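Local coordinates for periplasmic binding protein/LacI transcriptional regulator (Burkholderia graminis C4D1M, PDB 5HQJ) that binds D-arabinose in its alpha-pyranose form and probably serves as the sugar-capturing solute-binding component of an ABC transporter, at residues 50-55 against 276-281; 63-68 against 74-79; 100-105 against 110-115; 153-158 against 171-176. All coordinates share one frame; numbering follows the deposited sequence.

In the fold
The chain folds as a type I periplasmic binding protein, two alpha/beta lobes with D-arabinose between them. Contacts 1, 2 and 3 belong to the lobe built on the parallel sheet whose outermost strands are 59-62 and 294-295; contact 4 lies in the other lobe, its centre 30 to 34 Å from theirs. Contacts 2 and 3, centres 13 Å apart, are joined by packing of I77 on V101 and by the E78–R104 salt bridge. Contact 1 meets contact 3 through L280 and L113, their centres 17 Å apart. The sugar is about 11 Å from the side chains of P65, T114 and I172, so contacts 2, 3 and 4 are near the pocket without lining it.

Contact 1 (50-55 against 276-281); sequences KTAADK and AVDHLV
V277 and A52 meet where two helices run side by side, their axes 8.7 Å apart and inclined at 39°. The CB methyl of A52 points toward V277 and rests on it, 3.9 Å from its branched CB. Valine straddles two successive residues of the other helix: with CG1 anti to the backbone N (chi1 170°), that methyl touches A52 and goes on to A53, where V277 CG1 is 3.7 Å from A53 N and 4.1 Å from A53 CB. With only a methyl on A52 and on A53, the two backbones can come near, the CA atoms of A52 and V277 being 6.2 Å apart. In the type I periplasmic binding protein fold these are helices 42-56 and 269-284, which pack on one side of the same parallel sheet. A53 also touches Y60 on strand 59-62, while A276 and L280 rest on strands 87-90 and 111-115. Helix 269-284 follows strand 263-266 of the other lobe's sheet, so the pairing brings a late part of the chain against an early one. Toward the surface the contact turns polar. D278 brings OD1 to 4.1 Å from the A52 CB, and one water bridges the two helices, donating a hydrogen bond to A52 O at 2.8 Å and another to D278 OD1 at 2.6 Å.

Contact 2 (63-68 against 74-79); sequences VVPQNT and VQIIED
I76 on helix 71-82 reaches toward V63, just past the end of strand 59-62. The two belong to a beta-alpha-beta crossover of the Rossmann-like lobe: strand 59-62, the loop that follows it, helix 71-82, then strand 87-90, which lies beyond strand 30-34 in the parallel sheet. No hydrogen bond joins 63-68 to 74-79; within 74-79 the whole share of the contact falls to this one isoleucine, which packs on side-chain carbons and on the V64–P65 backbone. Its CB points toward the loop and forks there. The CG2 branch, anti to the backbone N, meets the valine tip to tip: I76 CG2 and V63 CG1 are only 3.4 Å apart, tighter than methyls usually pack, while V63 CB is 4.1 Å from the same CG2. The other branch starts at CG1, which is 4.0 Å from V63 CG1, and runs extended (chi2 173°) to CD1. At that tip the isoleucine touches three successive residues, for I76 CD1 also lies 3.8 Å from V63 CG1 and 4.2 Å from V64 C before arriving at the proline. Underneath, I76 and P65 both pack on I34, and V63 is hydrogen-bonded through its backbone to V33, so the loop is still tied to strand 30-34 where the isoleucine meets it. The P65 side chain crosses that of I76 at about a right angle. P65 N lies 4.1 Å from I76 CD1, and P65 CG 4.2 Å from the same methyl.

Contact 3 (100-105 against 110-115); sequences SVMKRA and IKVLTY
A105 fits its CB into the shallow hollow between I110 and V112, whose side chains both point from one face of the chain toward the helix. This is the second half of a beta-alpha-beta unit: helix 99-106 comes down from strand 87-90, turns, and leads into strand 111-115 of the parallel sheet, helix and strand running roughly antiparallel. On one side of the hollow A105 CB lies 4.1 Å from V112 CG2; on the other it is 4.2 Å from I110 CB. The isoleucine is a bump in its own right, its CB pressed against the A105 carbonyl, 3.2 Å from A105 O. One helical turn earlier, M102, modelled as selenomethionine, bridges a wider gap. Its chain is extended through chi2 and then turned about the CG–SE bond (chi3 67°), which swings CE toward the sheet between V112 and T114. M102 CE is 4.0 Å from T114 CG2, the chains crossing at about a right angle; the still closer approach to V112 CG1 is doubtful in detail. The hydroxyl of T114 is hydrogen-bonded to D118. Beyond the helix, V101 and M102 pack on I77 of helix 71-82. The turn is fastened by I110 N, which donates to A105 O at 2.9 Å with an N-H...O angle of 143°, the donor standing 28° out of the carbonyl plane.

Contact 4 (153-158 against 171-176); sequences VAIITG and GIKKGL
L176 N donates to I172 O at 2.9 Å, a helical bond that sets these two residues one turn apart on the face of helix 163-176 turned to the sheet. There they meet V153 and I155, two residues apart and pointing the same way from strand 150-156. Strand and helix are the first two elements of a beta-alpha-beta unit completed by strand 181-188, and they run nearly antiparallel at 162°. Their axes are 11.0 Å apart, a separation bridged wholly by hydrocarbon. V153 and L176 reach toward each other and touch at their tips, V153 CG2 being 4.0 Å from L176 CD1. The valine methyl that does this stands between the backbone N and the carbonyl carbon, with CG1 turned aside at chi1 -61°. Nearer the sugar end of the strand, I155 pairs with I172 in the same manner, but here a longer arm comes from the strand: I155 CD1, at the end of an extended chain (chi2 175°), meets I172 CG2, the shorter branch, at 3.8 Å. V153, I155 and I172 all touch F215 of the adjacent strand 211-216. At the exposed margin K173 lies obliquely across I155, its chain extended and resting also on T187. It offers carbon to the isoleucine: K173 CE is 4.1 Å from I155 CD1.

Contact 1 (50-55 against 276-281)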
loop_
_atom_site.group_PDB
_atom_site.type_symbol
_atom_site.label_atom_id
_atom_site.label_comp_id
_atom_site.label_asym_id
_atom_site.label_seq_id
_atom_site.Cartn_x
_atom_site.Cartn_y
_atom_site.Cartn_z
ATOM N N LYS A 50 12.232 1.558 12.556
ATOM C CA LYS A 50 13.445 2.092 13.154
ATOM C C LYS A 50 13.175 2.414 14.616
ATOM O O LYS A 50 13.973 2.066 15.484
ATOM C CB LYS A 50 13.911 3.315 12.370
ATOM C CG LYS A 50 15.103 4.043 12.941
ATOM C CD LYS A 50 16.363 3.217 12.898
ATOM C CE LYS A 50 17.551 4.036 13.381
ATOM N NZ LYS A 50 17.600 5.396 12.755
ATOM N N THR A 51 12.033 3.043 14.898
ATOM C CA THR A 51 11.614 3.301 16.282
ATOM C C THR A 51 11.545 2.006 17.117
ATOM O O THR A 51 12.106 1.928 18.215
ATOM C CB THR A 51 10.257 3.999 16.301
ATOM O OG1 THR A 51 10.356 5.238 15.598
ATOM C CG2 THR A 51 9.833 4.289 17.722
ATOM N N ALA A 52 10.918 0.967 16.583
ATOM C CA ALA A 52 10.777 -0.271 17.343
ATOM C C ALA A 52 12.116 -0.968 17.539
ATOM O O ALA A 52 12.387 -1.539 18.606
ATOM C CB ALA A 52 9.804 -1.205 16.661
ATOM N N ALA A 53 12.968 -0.932 16.516
ATOM C CA ALA A 53 14.292 -1.565 16.618
ATOM C C ALA A 53 15.141 -0.862 17.667
ATOM O O ALA A 53 15.867 -1.517 18.417
ATOM C CB ALA A 53 15.002 -1.558 15.267
ATOM N N ASP A 54 15.085 0.467 17.693
ATOM C CA ASP A 54 15.852 1.235 18.671
ATOM C C ASP A 54 15.350 0.912 20.064
ATOM O O ASP A 54 16.157 0.721 20.997
ATOM C CB ASP A 54 15.754 2.748 18.413
ATOM C CG ASP A 54 16.627 3.199 17.266
ATOM O OD1 ASP A 54 17.348 2.349 16.705
ATOM O OD2 ASP A 54 16.602 4.400 16.935
ATOM N N LYS A 55 14.026 0.836 20.212
ATOM C CA LYS A 55 13.428 0.455 21.485
ATOM C C LYS A 55 13.982 -0.904 21.901
ATOM O O LYS A 55 14.375 -1.102 23.054
ATOM C CB LYS A 55 11.908 0.404 21.392
ATOM C CG LYS A 55 11.230 0.165 22.729
ATOM C CD LYS A 55 9.792 -0.260 22.549
ATOM C CE LYS A 55 9.207 -0.768 23.850
ATOM N NZ LYS A 55 9.316 0.245 24.928
ATOM N N ALA A 276 6.157 -5.103 12.565
ATOM C CA ALA A 276 7.045 -6.006 11.820
ATOM C C ALA A 276 8.319 -6.292 12.627
ATOM O O ALA A 276 8.742 -7.444 12.778
ATOM C CB ALA A 276 7.384 -5.431 10.492
ATOM N N VAL A 277 8.942 -5.249 13.160
ATOM C CA VAL A 277 10.159 -5.453 13.944
ATOM C C VAL A 277 9.870 -6.179 15.253
ATOM O O VAL A 277 10.549 -7.158 15.606
ATOM C CB VAL A 277 10.868 -4.114 14.213
ATOM C CG1 VAL A 277 11.969 -4.295 15.199
ATOM C CG2 VAL A 277 11.433 -3.547 12.908
ATOM N N ASP A 278 8.844 -5.731 15.979
ATOM C CA ASP A 278 8.466 -6.374 17.216
ATOM C C ASP A 278 8.145 -7.865 17.086
ATOM O O ASP A 278 8.583 -8.666 17.919
ATOM C CB ASP A 278 7.286 -5.631 17.819
ATOM C CG ASP A 278 7.717 -4.399 18.594
ATOM O OD1 ASP A 278 8.874 -4.368 19.084
ATOM O OD2 ASP A 278 6.893 -3.484 18.721
ATOM N N HIS A 279 7.423 -8.255 16.039
ATOM C CA HIS A 279 7.161 -9.667 15.833
ATOM C C HIS A 279 8.388 -10.416 15.310
ATOM O O HIS A 279 8.593 -11.577 15.657
ATOM C CB HIS A 279 5.957 -9.829 14.919
ATOM C CG HIS A 279 4.667 -9.615 15.646
ATOM N ND1 HIS A 279 4.083 -10.596 16.436
ATOM C CD2 HIS A 279 3.891 -8.517 15.774
ATOM C CE1 HIS A 279 2.979 -10.111 16.973
ATOM N NE2 HIS A 279 2.830 -8.853 16.583
ATOM N N LEU A 280 9.230 -9.760 14.520
ATOM C CA LEU A 280 10.468 -10.418 14.126
ATOM C C LEU A 280 11.283 -10.726 15.384
ATOM O O LEU A 280 11.742 -11.855 15.589
ATOM C CB LEU A 280 11.266 -9.557 13.158
ATOM C CG LEU A 280 10.904 -9.657 11.667
ATOM C CD1 LEU A 280 11.850 -8.799 10.832
ATOM C CD2 LEU A 280 10.927 -11.102 11.153
ATOM N N VAL A 281 11.441 -9.734 16.251
ATOM C CA VAL A 281 12.249 -9.925 17.444
ATOM C C VAL A 281 11.671 -11.036 18.321
ATOM O O VAL A 281 12.404 -11.874 18.849
ATOM C CB VAL A 281 12.366 -8.629 18.282
ATOM C CG1 VAL A 281 13.047 -8.933 19.614
ATOM C CG2 VAL A 281 13.136 -7.569 17.520
HETATM O O HOH W 1 10.408 -2.591 20.287
#

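Contact 2 (63-68 against 74-79)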
loop_
_atom_site.group_PDB
_atom_site.type_symbol
_atom_site.label_atom_id
_atom_site.label_comp_id
_atom_site.label_asym_id
_atom_site.label_seq_id
_atom_site.Cartn_x
_atom_site.Cartn_y
_atom_site.Cartn_z
ATOM N N VAL A 63 16.514 -1.896 3.603
ATOM C CA VAL A 63 17.104 -2.328 2.335
ATOM C C VAL A 63 16.149 -2.074 1.174
ATOM O O VAL A 63 15.083 -2.691 1.062
ATOM C CB VAL A 63 17.480 -3.813 2.394
ATOM C CG1 VAL A 63 18.337 -4.189 1.192
ATOM C CG2 VAL A 63 18.219 -4.104 3.700
ATOM N N VAL A 64 16.550 -1.181 0.283
ATOM C CA VAL A 64 15.637 -0.667 -0.719
ATOM C C VAL A 64 15.857 -1.241 -2.126
ATOM O O VAL A 64 16.958 -1.137 -2.677
ATOM C CB VAL A 64 15.752 0.857 -0.817
ATOM C CG1 VAL A 64 14.575 1.385 -1.563
ATOM C CG2 VAL A 64 15.839 1.504 0.580
ATOM N N PRO A 65 14.806 -1.830 -2.723
ATOM C CA PRO A 65 14.909 -2.202 -4.143
ATOM C C PRO A 65 15.057 -0.981 -5.071
ATOM O O PRO A 65 14.683 0.117 -4.668
ATOM C CB PRO A 65 13.588 -2.935 -4.412
ATOM C CG PRO A 65 13.109 -3.414 -3.034
ATOM C CD PRO A 65 13.563 -2.329 -2.100
ATOM N N GLN A 66 15.581 -1.173 -6.290
ATOM C CA GLN A 66 15.782 -0.066 -7.237
ATOM C C GLN A 66 14.611 0.052 -8.206
ATOM O O GLN A 66 14.374 1.119 -8.791
ATOM C CB GLN A 66 17.072 -0.251 -8.035
ATOM C CG GLN A 66 18.277 -0.638 -7.202
ATOM C CD GLN A 66 18.322 -2.123 -6.906
ATOM O OE1 GLN A 66 18.609 -2.931 -7.791
ATOM N NE2 GLN A 66 18.031 -2.496 -5.659
ATOM N N ASN A 67 13.890 -1.056 -8.375
ATOM C CA ASN A 67 12.699 -1.094 -9.209
ATOM C C ASN A 67 11.732 -2.139 -8.672
ATOM O O ASN A 67 12.057 -2.866 -7.732
ATOM C CB ASN A 67 13.066 -1.394 -10.660
ATOM C CG ASN A 67 14.071 -2.522 -10.786
ATOM O OD1 ASN A 67 13.978 -3.546 -10.097
ATOM N ND2 ASN A 67 15.042 -2.342 -11.674
ATOM N N THR A 68 10.555 -2.208 -9.281
ATOM C CA THR A 68 9.452 -2.991 -8.740
ATOM C C THR A 68 9.409 -4.434 -9.262
ATOM O O THR A 68 8.365 -5.080 -9.170
ATOM C CB THR A 68 8.082 -2.310 -9.068
ATOM O OG1 THR A 68 7.979 -2.052 -10.477
ATOM C CG2 THR A 68 7.945 -1.008 -8.345
ATOM N N VAL A 74 14.775 -10.797 -4.726
ATOM C CA VAL A 74 15.417 -12.084 -4.459
ATOM C C VAL A 74 16.898 -11.861 -4.117
ATOM O O VAL A 74 17.408 -12.422 -3.150
ATOM C CB VAL A 74 15.277 -13.070 -5.660
ATOM C CG1 VAL A 74 15.960 -14.403 -5.362
ATOM C CG2 VAL A 74 13.813 -13.310 -5.968
ATOM N N GLN A 75 17.582 -11.026 -4.896
ATOM C CA GLN A 75 18.993 -10.760 -4.644
ATOM C C GLN A 75 19.201 -10.245 -3.227
ATOM O O GLN A 75 20.137 -10.671 -2.541
ATOM C CB GLN A 75 19.554 -9.756 -5.661
ATOM C CG GLN A 75 19.917 -10.385 -6.992
ATOM C CD GLN A 75 20.957 -11.485 -6.846
ATOM O OE1 GLN A 75 22.013 -11.277 -6.244
ATOM N NE2 GLN A 75 20.647 -12.674 -7.369
ATOM N N ILE A 76 18.311 -9.366 -2.770
ATOM C CA ILE A 76 18.439 -8.795 -1.426
ATOM C C ILE A 76 18.332 -9.860 -0.340
ATOM O O ILE A 76 19.085 -9.846 0.633
ATOM C CB ILE A 76 17.384 -7.714 -1.164
ATOM C CG1 ILE A 76 17.677 -6.484 -2.022
ATOM C CG2 ILE A 76 17.392 -7.320 0.317
ATOM C CD1 ILE A 76 16.597 -5.412 -1.973
ATOM N N ILE A 77 17.400 -10.790 -0.502
ATOM C CA ILE A 77 17.214 -11.824 0.507
ATOM C C ILE A 77 18.420 -12.782 0.536
ATOM O O ILE A 77 18.843 -13.188 1.614
ATOM C CB ILE A 77 15.868 -12.589 0.286
ATOM C CG1 ILE A 77 14.693 -11.614 0.480
ATOM C CG2 ILE A 77 15.725 -13.730 1.282
ATOM C CD1 ILE A 77 13.395 -12.057 -0.132
ATOM N N GLU A 78 19.030 -13.083 -0.610
ATOM C CA GLU A 78 20.208 -13.959 -0.607
ATOM C C GLU A 78 21.369 -13.338 0.173
ATOM O O GLU A 78 22.030 -14.031 0.952
ATOM C CB GLU A 78 20.657 -14.289 -2.034
ATOM C CG GLU A 78 19.509 -14.672 -2.952
ATOM C CD GLU A 78 19.910 -15.620 -4.053
ATOM O OE1 GLU A 78 20.813 -15.262 -4.846
ATOM O OE2 GLU A 78 19.313 -16.724 -4.126
ATOM N N ASP A 79 21.612 -12.041 -0.024
ATOM C CA ASP A 79 22.617 -11.324 0.761
ATOM C C ASP A 79 22.344 -11.467 2.246
ATOM O O ASP A 79 23.245 -11.733 3.036
ATOM C CB ASP A 79 22.644 -9.841 0.403
ATOM C CG ASP A 79 23.092 -9.584 -1.015
ATOM O OD1 ASP A 79 23.756 -8.550 -1.238
ATOM O OD2 ASP A 79 22.783 -10.403 -1.907
#

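Contact 3 (100-105 against 110-115)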
loop_
_atom_site.group_PDB
_atom_site.type_symbol
_atom_site.label_atom_id
_atom_site.label_comp_id
_atom_site.label_asym_id
_atom_site.label_seq_id
_atom_site.Cartn_x
_atom_site.Cartn_y
_atom_site.Cartn_z
ATOM N N SER A 100 10.515 -18.780 -3.554
ATOM C CA SER A 100 11.582 -19.758 -3.426
ATOM C C SER A 100 12.699 -19.330 -2.466
ATOM O O SER A 100 13.130 -20.114 -1.619
ATOM C CB SER A 100 12.168 -20.055 -4.813
ATOM O OG SER A 100 11.359 -19.468 -5.823
ATOM N N VAL A 101 13.177 -18.099 -2.596
ATOM C CA VAL A 101 14.276 -17.637 -1.753
ATOM C C VAL A 101 13.810 -17.400 -0.309
ATOM O O VAL A 101 14.586 -17.535 0.634
ATOM C CB VAL A 101 14.915 -16.352 -2.328
ATOM C CG1 VAL A 101 13.930 -15.171 -2.283
ATOM C CG2 VAL A 101 16.211 -16.013 -1.594
HETATM N N MSE A 102 12.539 -17.076 -0.128
HETATM C CA MSE A 102 12.026 -16.864 1.227
HETATM C C MSE A 102 11.949 -18.170 2.008
HETATM O O MSE A 102 12.168 -18.190 3.219
HETATM C CB MSE A 102 10.657 -16.180 1.184
HETATM C CG MSE A 102 10.783 -14.711 0.782
HETATM SE SE MSE A 102 9.119 -13.733 0.622
HETATM C CE MSE A 102 8.618 -13.778 2.516
ATOM N N LYS A 103 11.679 -19.263 1.304
ATOM C CA LYS A 103 11.699 -20.573 1.923
ATOM C C LYS A 103 13.099 -20.989 2.370
ATOM O O LYS A 103 13.240 -21.554 3.442
ATOM C CB LYS A 103 11.128 -21.625 0.972
ATOM C CG LYS A 103 9.640 -21.465 0.736
ATOM C CD LYS A 103 8.938 -22.787 0.533
ATOM C CE LYS A 103 7.421 -22.622 0.676
ATOM N NZ LYS A 103 6.905 -22.972 2.048
ATOM N N ARG A 104 14.126 -20.700 1.570
ATOM C CA ARG A 104 15.493 -21.069 1.952
ATOM C C ARG A 104 15.941 -20.314 3.199
ATOM O O ARG A 104 16.529 -20.900 4.111
ATOM C CB ARG A 104 16.471 -20.805 0.807
ATOM C CG ARG A 104 15.890 -21.068 -0.573
ATOM C CD ARG A 104 16.975 -21.470 -1.562
ATOM N NE ARG A 104 18.169 -20.644 -1.388
ATOM C CZ ARG A 104 18.413 -19.514 -2.048
ATOM N NH1 ARG A 104 17.558 -19.064 -2.960
ATOM N NH2 ARG A 104 19.526 -18.834 -1.800
ATOM N N ALA A 105 15.653 -19.014 3.230
ATOM C CA ALA A 105 15.946 -18.169 4.386
ATOM C C ALA A 105 15.420 -18.799 5.668
ATOM O O ALA A 105 16.104 -18.861 6.675
ATOM C CB ALA A 105 15.334 -16.776 4.189
ATOM N N ILE A 110 16.272 -18.159 9.529
ATOM C CA ILE A 110 15.868 -16.744 9.473
ATOM C C ILE A 110 14.363 -16.663 9.602
ATOM O O ILE A 110 13.630 -17.416 8.930
ATOM C CB ILE A 110 16.315 -16.048 8.156
ATOM C CG1 ILE A 110 17.834 -16.145 8.008
ATOM C CG2 ILE A 110 15.878 -14.569 8.119
ATOM C CD1 ILE A 110 18.394 -15.526 6.751
ATOM N N LYS A 111 13.902 -15.764 10.467
ATOM C CA LYS A 111 12.469 -15.538 10.622
ATOM C C LYS A 111 12.021 -14.580 9.549
ATOM O O LYS A 111 12.689 -13.572 9.296
ATOM C CB LYS A 111 12.143 -14.981 11.995
ATOM C CG LYS A 111 12.775 -15.745 13.124
ATOM C CD LYS A 111 12.289 -17.185 13.148
ATOM C CE LYS A 111 13.030 -18.007 14.174
ATOM N NZ LYS A 111 13.136 -19.424 13.744
ATOM N N VAL A 112 10.904 -14.905 8.908
ATOM C CA VAL A 112 10.460 -14.139 7.765
ATOM C C VAL A 112 8.981 -13.827 7.906
ATOM O O VAL A 112 8.180 -14.711 8.184
ATOM C CB VAL A 112 10.724 -14.894 6.451
ATOM C CG1 VAL A 112 10.211 -14.103 5.269
ATOM C CG2 VAL A 112 12.226 -15.166 6.294
ATOM N N LEU A 113 8.637 -12.565 7.699
ATOM C CA LEU A 113 7.249 -12.183 7.622
ATOM C C LEU A 113 7.050 -11.108 6.569
ATOM O O LEU A 113 8.016 -10.489 6.076
ATOM C CB LEU A 113 6.749 -11.706 8.992
ATOM C CG LEU A 113 7.325 -10.428 9.630
ATOM C CD1 LEU A 113 6.718 -9.147 9.041
ATOM C CD2 LEU A 113 7.110 -10.431 11.158
ATOM N N THR A 114 5.793 -10.892 6.210
ATOM C CA THR A 114 5.455 -9.832 5.263
ATOM C C THR A 114 4.645 -8.738 5.920
ATOM O O THR A 114 4.053 -8.962 6.984
ATOM C CB THR A 114 4.690 -10.399 4.067
ATOM O OG1 THR A 114 3.524 -11.104 4.519
ATOM C CG2 THR A 114 5.593 -11.349 3.305
ATOM N N TYR A 115 4.662 -7.560 5.288
ATOM C CA TYR A 115 3.852 -6.406 5.728
ATOM C C TYR A 115 3.422 -5.656 4.467
ATOM O O TYR A 115 4.095 -5.731 3.435
ATOM C CB TYR A 115 4.628 -5.505 6.731
ATOM C CG TYR A 115 5.692 -4.672 6.082
ATOM C CD1 TYR A 115 6.915 -5.244 5.733
ATOM C CD2 TYR A 115 5.467 -3.351 5.743
ATOM C CE1 TYR A 115 7.885 -4.518 5.087
ATOM C CE2 TYR A 115 6.442 -2.603 5.084
ATOM C CZ TYR A 115 7.649 -3.206 4.764
ATOM O OH TYR A 115 8.627 -2.515 4.107
#

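Contact 4 (153-158 against 171-176)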
loop_
_atom_site.group_PDB
_atom_site.type_symbol
_atom_site.label_atom_id
_atom_site.label_comp_id
_atom_site.label_asym_id
_atom_site.label_seq_id
_atom_site.Cartn_x
_atom_site.Cartn_y
_atom_site.Cartn_z
ATOM N N VAL A 153 -17.475 5.458 -13.586
ATOM C CA VAL A 153 -16.293 5.609 -12.754
ATOM C C VAL A 153 -15.072 4.946 -13.353
ATOM O O VAL A 153 -15.171 4.015 -14.164
ATOM C CB VAL A 153 -16.515 5.031 -11.340
ATOM C CG1 VAL A 153 -17.641 5.766 -10.637
ATOM C CG2 VAL A 153 -16.759 3.542 -11.375
ATOM N N ALA A 154 -13.905 5.431 -12.955
ATOM C CA ALA A 154 -12.602 4.893 -13.368
ATOM C C ALA A 154 -11.763 4.518 -12.154
ATOM O O ALA A 154 -11.906 5.101 -11.083
ATOM C CB ALA A 154 -11.834 5.881 -14.250
ATOM N N ILE A 155 -10.918 3.507 -12.329
ATOM C CA ILE A 155 -10.024 3.009 -11.308
ATOM C C ILE A 155 -8.599 3.108 -11.803
ATOM O O ILE A 155 -8.262 2.589 -12.886
ATOM C CB ILE A 155 -10.340 1.522 -10.931
ATOM C CG1 ILE A 155 -11.792 1.346 -10.530
ATOM C CG2 ILE A 155 -9.309 1.022 -9.838
ATOM C CD1 ILE A 155 -12.166 -0.119 -10.266
ATOM N N ILE A 156 -7.767 3.804 -11.030
ATOM C CA ILE A 156 -6.344 4.036 -11.354
ATOM C C ILE A 156 -5.527 3.250 -10.360
ATOM O O ILE A 156 -5.675 3.456 -9.136
ATOM C CB ILE A 156 -5.975 5.538 -11.306
ATOM C CG1 ILE A 156 -6.959 6.377 -12.137
ATOM C CG2 ILE A 156 -4.561 5.748 -11.746
ATOM C CD1 ILE A 156 -7.066 5.991 -13.587
ATOM N N THR A 157 -4.668 2.351 -10.846
ATOM C CA THR A 157 -3.866 1.547 -9.947
ATOM C C THR A 157 -2.395 1.808 -10.169
ATOM O O THR A 157 -2.035 2.680 -10.962
ATOM C CB THR A 157 -4.236 0.043 -10.084
ATOM O OG1 THR A 157 -3.539 -0.670 -9.052
ATOM C CG2 THR A 157 -3.952 -0.547 -11.496
ATOM N N GLY A 158 -1.547 1.044 -9.477
ATOM C CA GLY A 158 -0.108 1.214 -9.588
ATOM C C GLY A 158 0.460 0.152 -10.489
ATOM O O GLY A 158 0.110 0.063 -11.665
ATOM N N GLY A 171 -12.183 -5.611 -4.466
ATOM C CA GLY A 171 -13.139 -5.089 -3.505
ATOM C C GLY A 171 -14.041 -3.995 -4.049
ATOM O O GLY A 171 -15.253 -3.995 -3.823
ATOM N N ILE A 172 -13.475 -3.060 -4.796
ATOM C CA ILE A 172 -14.267 -2.027 -5.437
ATOM C C ILE A 172 -15.254 -2.647 -6.403
ATOM O O ILE A 172 -16.421 -2.277 -6.353
ATOM C CB ILE A 172 -13.370 -0.993 -6.194
ATOM C CG1 ILE A 172 -12.441 -0.209 -5.226
ATOM C CG2 ILE A 172 -14.225 -0.079 -7.033
ATOM C CD1 ILE A 172 -11.326 0.561 -5.906
ATOM N N LYS A 173 -14.807 -3.521 -7.302
ATOM C CA LYS A 173 -15.688 -4.034 -8.331
ATOM C C LYS A 173 -16.799 -4.883 -7.679
ATOM O O LYS A 173 -17.947 -4.758 -8.046
ATOM C CB LYS A 173 -14.899 -4.800 -9.392
ATOM C CG LYS A 173 -14.049 -3.875 -10.200
ATOM C CD LYS A 173 -13.344 -4.585 -11.381
ATOM C CE LYS A 173 -12.741 -3.597 -12.378
ATOM N NZ LYS A 173 -12.162 -4.391 -13.525
ATOM N N LYS A 174 -16.475 -5.707 -6.701
ATOM C CA LYS A 174 -17.527 -6.511 -6.037
ATOM C C LYS A 174 -18.537 -5.606 -5.312
ATOM O O LYS A 174 -19.753 -5.813 -5.411
ATOM C CB LYS A 174 -16.891 -7.518 -5.081
ATOM C CG LYS A 174 -17.841 -8.539 -4.511
ATOM C CD LYS A 174 -17.159 -9.421 -3.470
ATOM C CE LYS A 174 -15.982 -10.180 -4.054
ATOM N NZ LYS A 174 -15.479 -11.214 -3.114
ATOM N N GLY A 175 -18.060 -4.568 -4.634
ATOM C CA GLY A 175 -18.918 -3.624 -3.926
ATOM C C GLY A 175 -19.800 -2.824 -4.863
ATOM O O GLY A 175 -20.988 -2.622 -4.628
ATOM N N LEU A 176 -19.247 -2.355 -5.975
ATOM C CA LEU A 176 -20.032 -1.571 -6.938
ATOM C C LEU A 176 -21.137 -2.361 -7.632
ATOM O O LEU A 176 -22.063 -1.770 -8.139
ATOM C CB LEU A 176 -19.128 -0.949 -7.987
ATOM C CG LEU A 176 -18.248 0.214 -7.510
ATOM C CD1 LEU A 176 -17.423 0.700 -8.692
ATOM C CD2 LEU A 176 -19.051 1.371 -6.950
#